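Local structure of PUM-HD domain-containing protein (Caenorhabditis elegans, 7CGF) at residues 241-246 against 278-283; 312-317 against 349-354. The protein binds PBE RNA through the Pumilio homology domain modelled here and, as PUF-8, probably recognises the 3' untranslated regions of messenger RNAs. The protein carries 2 engineered substitutions. All blocks are in the same frame, centred on the assembly; numbering follows the deposited sequence.

Interaction 1 of 2, residues 241-246 against 278-283; sequences GSEEDR and AVYHKS
Glu243 and Tyr280 reach for each other from opposite directions, and the phenol OH donates to Glu243 OE2 at 2.6 Å. The oxygen takes this proton on its anti lone pair and lies at the edge of the tyrosine ring, close to its plane. CG of Glu243 stands opposite the backbone N (chi1 -171°), and a bend at the next bond turns the carboxylate across the gap. The same OE2 lies 3.2 Å from His281 CE1, the carboxylate and imidazole planes nearly parallel, 4° apart. Tyr280 CE1 lies over the centre of one imidazole face, Arg246 O near the rim of the other, while Arg246 CB approaches His281 CE1 at 3.8 Å. His281 ND1 is buried with no partner in the model. The two segments, at the starts of helices 243-255 and 279-290, fall in consecutive predicted Pumilio repeats; the first helix opens with a capping box between Ser242 and Asp245. Arg246 NH2 forms a salt bridge to Glu243 OE1 (3.1 Å), with the oxygen in the guanidinium plane, and NH1 donates to Gly241 O and also to Ile238 O. An alanine in place of Arg246 would remove these donors and probably set the Glu243 carboxylate freer to turn away from Tyr280. Met247 lies against both Tyr280 and His281.

Interaction 2 of 2, residues 312-317 against 349-354; sequences VVQKMF and LAKLEK. With nucleotides of chain B.
Leu352 carries the apolar part of this contact: CD2 is wedged between the Gln314 amide and the Phe317 ring, while CD1 touches only the ring. CD2 sits over a face of the phenyl ring in a CH-pi contact, 4.2 Å from the centroid of Phe317 and 28° off the ring normal. CD1 lies above that ring too, displaced toward its rim, and approaches Phe317 CE1 at 4.0 Å. The two side chains cross at about a right angle, and Val313 O lies at the ring edge in its plane. Leu328 and Ile329 of helix 322-332 also touch Phe317, as does the ring of Tyr355, while Met304 packs on Leu352.

This joins helix 309-319, within the last of the eight predicted Pumilio repeats, to the C-terminal end of the domain, where helices 345-351 and 353-356 close the right-handed superhelical stack.

Polar-to-carbon packing involves Gln314. Its side chain and that of Leu352 slide past one another in opposite directions, and Gln314 OE1 comes to 3.1 Å from Leu352 CD2, a tight approach. The amide gets there because the chain, extended at chi1 (178°), bends at the following bond. OE1 also lies 3.4 Å from Lys351 CB, where the two side chains cross at a slant. Gln314 NE2 has a weak hydrogen bond to Asp318 OD1.

The polar reach to RNA belongs to Lys351. Its chain bends at chi3 (-88°) and brings NZ to O4 of U1 of chain B, a hydrogen bond modelled at 2.4 Å, so short that its exact length is doubtful. That uracil oxygen is the acceptor, placing the lysine at the base rather than at the phosphate.

In the fold
Both contacts join neighbouring layers of the same solenoid, yet they use different helices and do not touch; their centres lie 22 Å apart. Interaction 1 links helices 243-255 and 279-290 away from the bound RNA, about 15 Å from it at the nearest atom. It is the more polar of the two, with largely exposed participants apart from a buried histidine. Interaction 2 couples helix 309-319 to the chain's C-terminal helices and covers more surface. There a buried leucine and phenylalanine supply the apolar interior, a glutamine amide packs against the leucine, and a lysine at the edge meets the RNA.

Interaction 1 of 2, residues 241-246 against 278-283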
# COMPACT_ATOMS: atom_id res chain seq x y z
N GLY A 241 -10.30 6.94 -10.19
CA GLY A 241 -10.73 6.76 -11.56
C GLY A 241 -11.38 8.01 -12.12
O GLY A 241 -11.42 9.07 -11.50
N SER A 242 -11.92 7.86 -13.33
CA SER A 242 -12.61 8.94 -14.02
C SER A 242 -14.04 9.06 -13.52
O SER A 242 -14.58 8.17 -12.85
CB SER A 242 -12.60 8.72 -15.53
OG SER A 242 -13.41 7.61 -15.90
N GLU A 243 -14.68 10.17 -13.88
CA GLU A 243 -16.09 10.32 -13.59
C GLU A 243 -16.90 9.21 -14.25
O GLU A 243 -17.88 8.71 -13.68
CB GLU A 243 -16.56 11.70 -14.05
CG GLU A 243 -17.96 12.06 -13.62
CD GLU A 243 -18.09 12.22 -12.12
OE1 GLU A 243 -17.09 12.54 -11.46
OE2 GLU A 243 -19.21 12.00 -11.59
N GLU A 244 -16.51 8.81 -15.47
CA GLU A 244 -17.19 7.70 -16.13
C GLU A 244 -17.01 6.39 -15.35
O GLU A 244 -17.95 5.58 -15.27
CB GLU A 244 -16.69 7.53 -17.56
CG GLU A 244 -17.52 6.53 -18.36
CD GLU A 244 -16.90 6.15 -19.69
OE1 GLU A 244 -15.90 6.79 -20.10
OE2 GLU A 244 -17.43 5.22 -20.33
N ASP A 245 -15.81 6.16 -14.82
CA ASP A 245 -15.58 4.98 -13.99
C ASP A 245 -16.53 4.97 -12.80
O ASP A 245 -17.13 3.94 -12.49
CB ASP A 245 -14.14 4.93 -13.48
CG ASP A 245 -13.14 4.70 -14.59
OD1 ASP A 245 -13.46 3.97 -15.57
OD2 ASP A 245 -12.03 5.24 -14.45
N ARG A 246 -16.67 6.12 -12.12
CA ARG A 246 -17.59 6.18 -10.99
C ARG A 246 -19.03 5.99 -11.44
O ARG A 246 -19.81 5.31 -10.77
CB ARG A 246 -17.42 7.48 -10.21
CG ARG A 246 -16.27 7.47 -9.22
CD ARG A 246 -16.14 8.77 -8.46
NE ARG A 246 -15.85 9.89 -9.35
CZ ARG A 246 -14.64 10.13 -9.84
NH1 ARG A 246 -13.63 9.33 -9.51
NH2 ARG A 246 -14.43 11.17 -10.64
N ALA A 278 -20.65 12.12 -6.11
CA ALA A 278 -21.37 13.38 -6.19
C ALA A 278 -22.84 13.16 -5.86
O ALA A 278 -23.34 12.03 -5.78
CB ALA A 278 -21.23 13.98 -7.59
N VAL A 279 -23.56 14.27 -5.70
CA VAL A 279 -24.96 14.18 -5.31
C VAL A 279 -25.75 13.32 -6.29
O VAL A 279 -26.63 12.55 -5.88
CB VAL A 279 -25.57 15.59 -5.16
CG1 VAL A 279 -27.06 15.49 -4.83
CG2 VAL A 279 -24.82 16.38 -4.11
N TYR A 280 -25.45 13.40 -7.59
CA TYR A 280 -26.27 12.63 -8.52
C TYR A 280 -26.02 11.13 -8.41
O TYR A 280 -26.91 10.34 -8.74
CB TYR A 280 -26.07 13.12 -9.96
CG TYR A 280 -24.81 12.69 -10.70
CD1 TYR A 280 -23.55 12.89 -10.17
CD2 TYR A 280 -24.91 12.11 -11.95
CE1 TYR A 280 -22.41 12.50 -10.87
CE2 TYR A 280 -23.78 11.74 -12.66
CZ TYR A 280 -22.54 11.92 -12.11
OH TYR A 280 -21.41 11.53 -12.81
N HIS A 281 -24.86 10.73 -7.88
CA HIS A 281 -24.59 9.32 -7.61
C HIS A 281 -25.30 8.85 -6.35
O HIS A 281 -25.86 7.75 -6.31
CB HIS A 281 -23.10 9.08 -7.46
CG HIS A 281 -22.35 9.16 -8.74
ND1 HIS A 281 -21.03 9.57 -8.81
CD2 HIS A 281 -22.72 8.88 -10.01
CE1 HIS A 281 -20.63 9.53 -10.06
NE2 HIS A 281 -21.62 9.11 -10.81
N LYS A 282 -25.25 9.68 -5.30
CA LYS A 282 -26.01 9.40 -4.09
C LYS A 282 -27.49 9.27 -4.40
O LYS A 282 -28.18 8.41 -3.84
CB LYS A 282 -25.76 10.50 -3.06
CG LYS A 282 -24.34 10.57 -2.52
CD LYS A 282 -24.11 11.89 -1.79
CE LYS A 282 -22.71 11.97 -1.25
NZ LYS A 282 -22.48 13.21 -0.45
N SER A 283 -28.00 10.11 -5.31
CA SER A 283 -29.41 10.02 -5.71
C SER A 283 -29.74 8.66 -6.31
O SER A 283 -30.83 8.12 -6.08
CB SER A 283 -29.72 11.17 -6.69
OG SER A 283 -30.99 11.03 -7.30

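Interaction 2 of 2, residues 312-317 against 349-354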
# COMPACT_ATOMS: atom_id res chain seq x y z
N VAL A 312 -24.36 -0.02 5.67
CA VAL A 312 -24.51 0.76 4.44
C VAL A 312 -25.64 1.76 4.60
O VAL A 312 -25.54 2.90 4.15
CB VAL A 312 -24.74 -0.16 3.23
CG1 VAL A 312 -24.87 0.67 1.95
CG2 VAL A 312 -23.61 -1.18 3.11
N VAL A 313 -26.73 1.35 5.26
CA VAL A 313 -27.85 2.27 5.46
C VAL A 313 -27.42 3.42 6.37
O VAL A 313 -27.71 4.59 6.10
CB VAL A 313 -29.08 1.52 6.01
CG1 VAL A 313 -30.20 2.51 6.36
CG2 VAL A 313 -29.57 0.50 5.01
N GLN A 314 -26.69 3.11 7.44
CA GLN A 314 -26.18 4.17 8.30
C GLN A 314 -25.30 5.14 7.51
O GLN A 314 -25.41 6.36 7.67
CB GLN A 314 -25.40 3.55 9.46
CG GLN A 314 -24.78 4.56 10.40
CD GLN A 314 -25.80 5.19 11.32
OE1 GLN A 314 -26.76 4.54 11.74
NE2 GLN A 314 -25.62 6.47 11.63
N LYS A 315 -24.42 4.62 6.66
CA LYS A 315 -23.57 5.50 5.86
C LYS A 315 -24.39 6.38 4.93
O LYS A 315 -24.06 7.55 4.71
CB LYS A 315 -22.57 4.65 5.07
CG LYS A 315 -21.55 5.45 4.26
CD LYS A 315 -20.64 6.31 5.13
CE LYS A 315 -19.76 5.47 6.05
NZ LYS A 315 -18.65 6.30 6.59
N MET A 316 -25.45 5.83 4.34
CA MET A 316 -26.35 6.63 3.50
C MET A 316 -26.90 7.82 4.26
O MET A 316 -26.78 8.96 3.82
CB MET A 316 -27.49 5.77 2.98
CG MET A 316 -27.08 4.60 2.12
SD MET A 316 -28.54 3.70 1.61
CE MET A 316 -29.25 4.94 0.65
N PHE A 317 -27.51 7.57 5.42
CA PHE A 317 -28.05 8.66 6.23
C PHE A 317 -26.98 9.70 6.54
O PHE A 317 -27.25 10.90 6.51
CB PHE A 317 -28.65 8.13 7.53
CG PHE A 317 -30.08 7.65 7.41
CD1 PHE A 317 -30.37 6.38 6.95
CD2 PHE A 317 -31.13 8.48 7.80
CE1 PHE A 317 -31.69 5.93 6.85
CE2 PHE A 317 -32.45 8.04 7.70
CZ PHE A 317 -32.73 6.77 7.23
N LEU A 349 -31.57 1.35 14.89
CA LEU A 349 -32.40 2.55 14.90
C LEU A 349 -31.91 3.58 15.90
O LEU A 349 -32.24 4.76 15.78
CB LEU A 349 -33.85 2.18 15.19
CG LEU A 349 -34.63 1.55 14.03
CD1 LEU A 349 -35.79 0.72 14.54
CD2 LEU A 349 -35.12 2.64 13.09
N ALA A 350 -31.11 3.16 16.88
CA ALA A 350 -30.61 4.09 17.89
C ALA A 350 -29.57 5.04 17.30
O ALA A 350 -29.56 6.23 17.62
CB ALA A 350 -30.05 3.32 19.08
N LYS A 351 -28.68 4.52 16.45
CA LYS A 351 -27.73 5.41 15.79
C LYS A 351 -28.39 6.29 14.75
O LYS A 351 -27.77 7.25 14.28
CB LYS A 351 -26.59 4.62 15.15
CG LYS A 351 -26.09 3.45 15.97
CD LYS A 351 -24.83 2.90 15.37
CE LYS A 351 -25.18 1.86 14.32
NZ LYS A 351 -24.00 1.38 13.55
N LEU A 352 -29.63 5.99 14.36
CA LEU A 352 -30.39 6.83 13.45
C LEU A 352 -31.41 7.72 14.15
O LEU A 352 -32.15 8.43 13.47
CB LEU A 352 -31.11 5.98 12.40
CG LEU A 352 -30.25 5.13 11.46
CD1 LEU A 352 -31.15 4.37 10.52
CD2 LEU A 352 -29.30 6.01 10.69
N GLU A 353 -31.46 7.69 15.49
CA GLU A 353 -32.51 8.41 16.20
C GLU A 353 -32.50 9.89 15.87
O GLU A 353 -33.57 10.51 15.73
CB GLU A 353 -32.37 8.20 17.71
N LYS A 354 -31.31 10.48 15.72
CA LYS A 354 -31.20 11.90 15.42
C LYS A 354 -31.95 12.27 14.14
O LYS A 354 -32.44 13.40 14.02
CB LYS A 354 -29.73 12.30 15.30
CG LYS A 354 -29.02 11.75 14.06
CD LYS A 354 -27.74 12.53 13.74
CE LYS A 354 -26.54 11.97 14.48
NZ LYS A 354 -25.61 13.04 14.93
P U B 1 -22.66 -4.42 19.05
OP1 U B 1 -24.00 -5.00 18.77
OP2 U B 1 -22.53 -2.93 19.12
O5' U B 1 -21.60 -5.02 18.00
C5' U B 1 -21.39 -6.42 17.88
C4' U B 1 -21.78 -6.94 16.52
O4' U B 1 -23.14 -6.51 16.20
C3' U B 1 -20.95 -6.45 15.34
O3' U B 1 -19.74 -7.17 15.18
C2' U B 1 -21.91 -6.58 14.17
O2' U B 1 -22.00 -7.92 13.71
C1' U B 1 -23.25 -6.22 14.83
N1 U B 1 -23.54 -4.78 14.67
C2 U B 1 -24.16 -4.40 13.49
O2 U B 1 -24.48 -5.18 12.62
N3 U B 1 -24.38 -3.05 13.39
C4 U B 1 -24.06 -2.09 14.30
O4 U B 1 -24.33 -0.93 14.05
C5 U B 1 -23.41 -2.55 15.49
C6 U B 1 -23.18 -3.86 15.62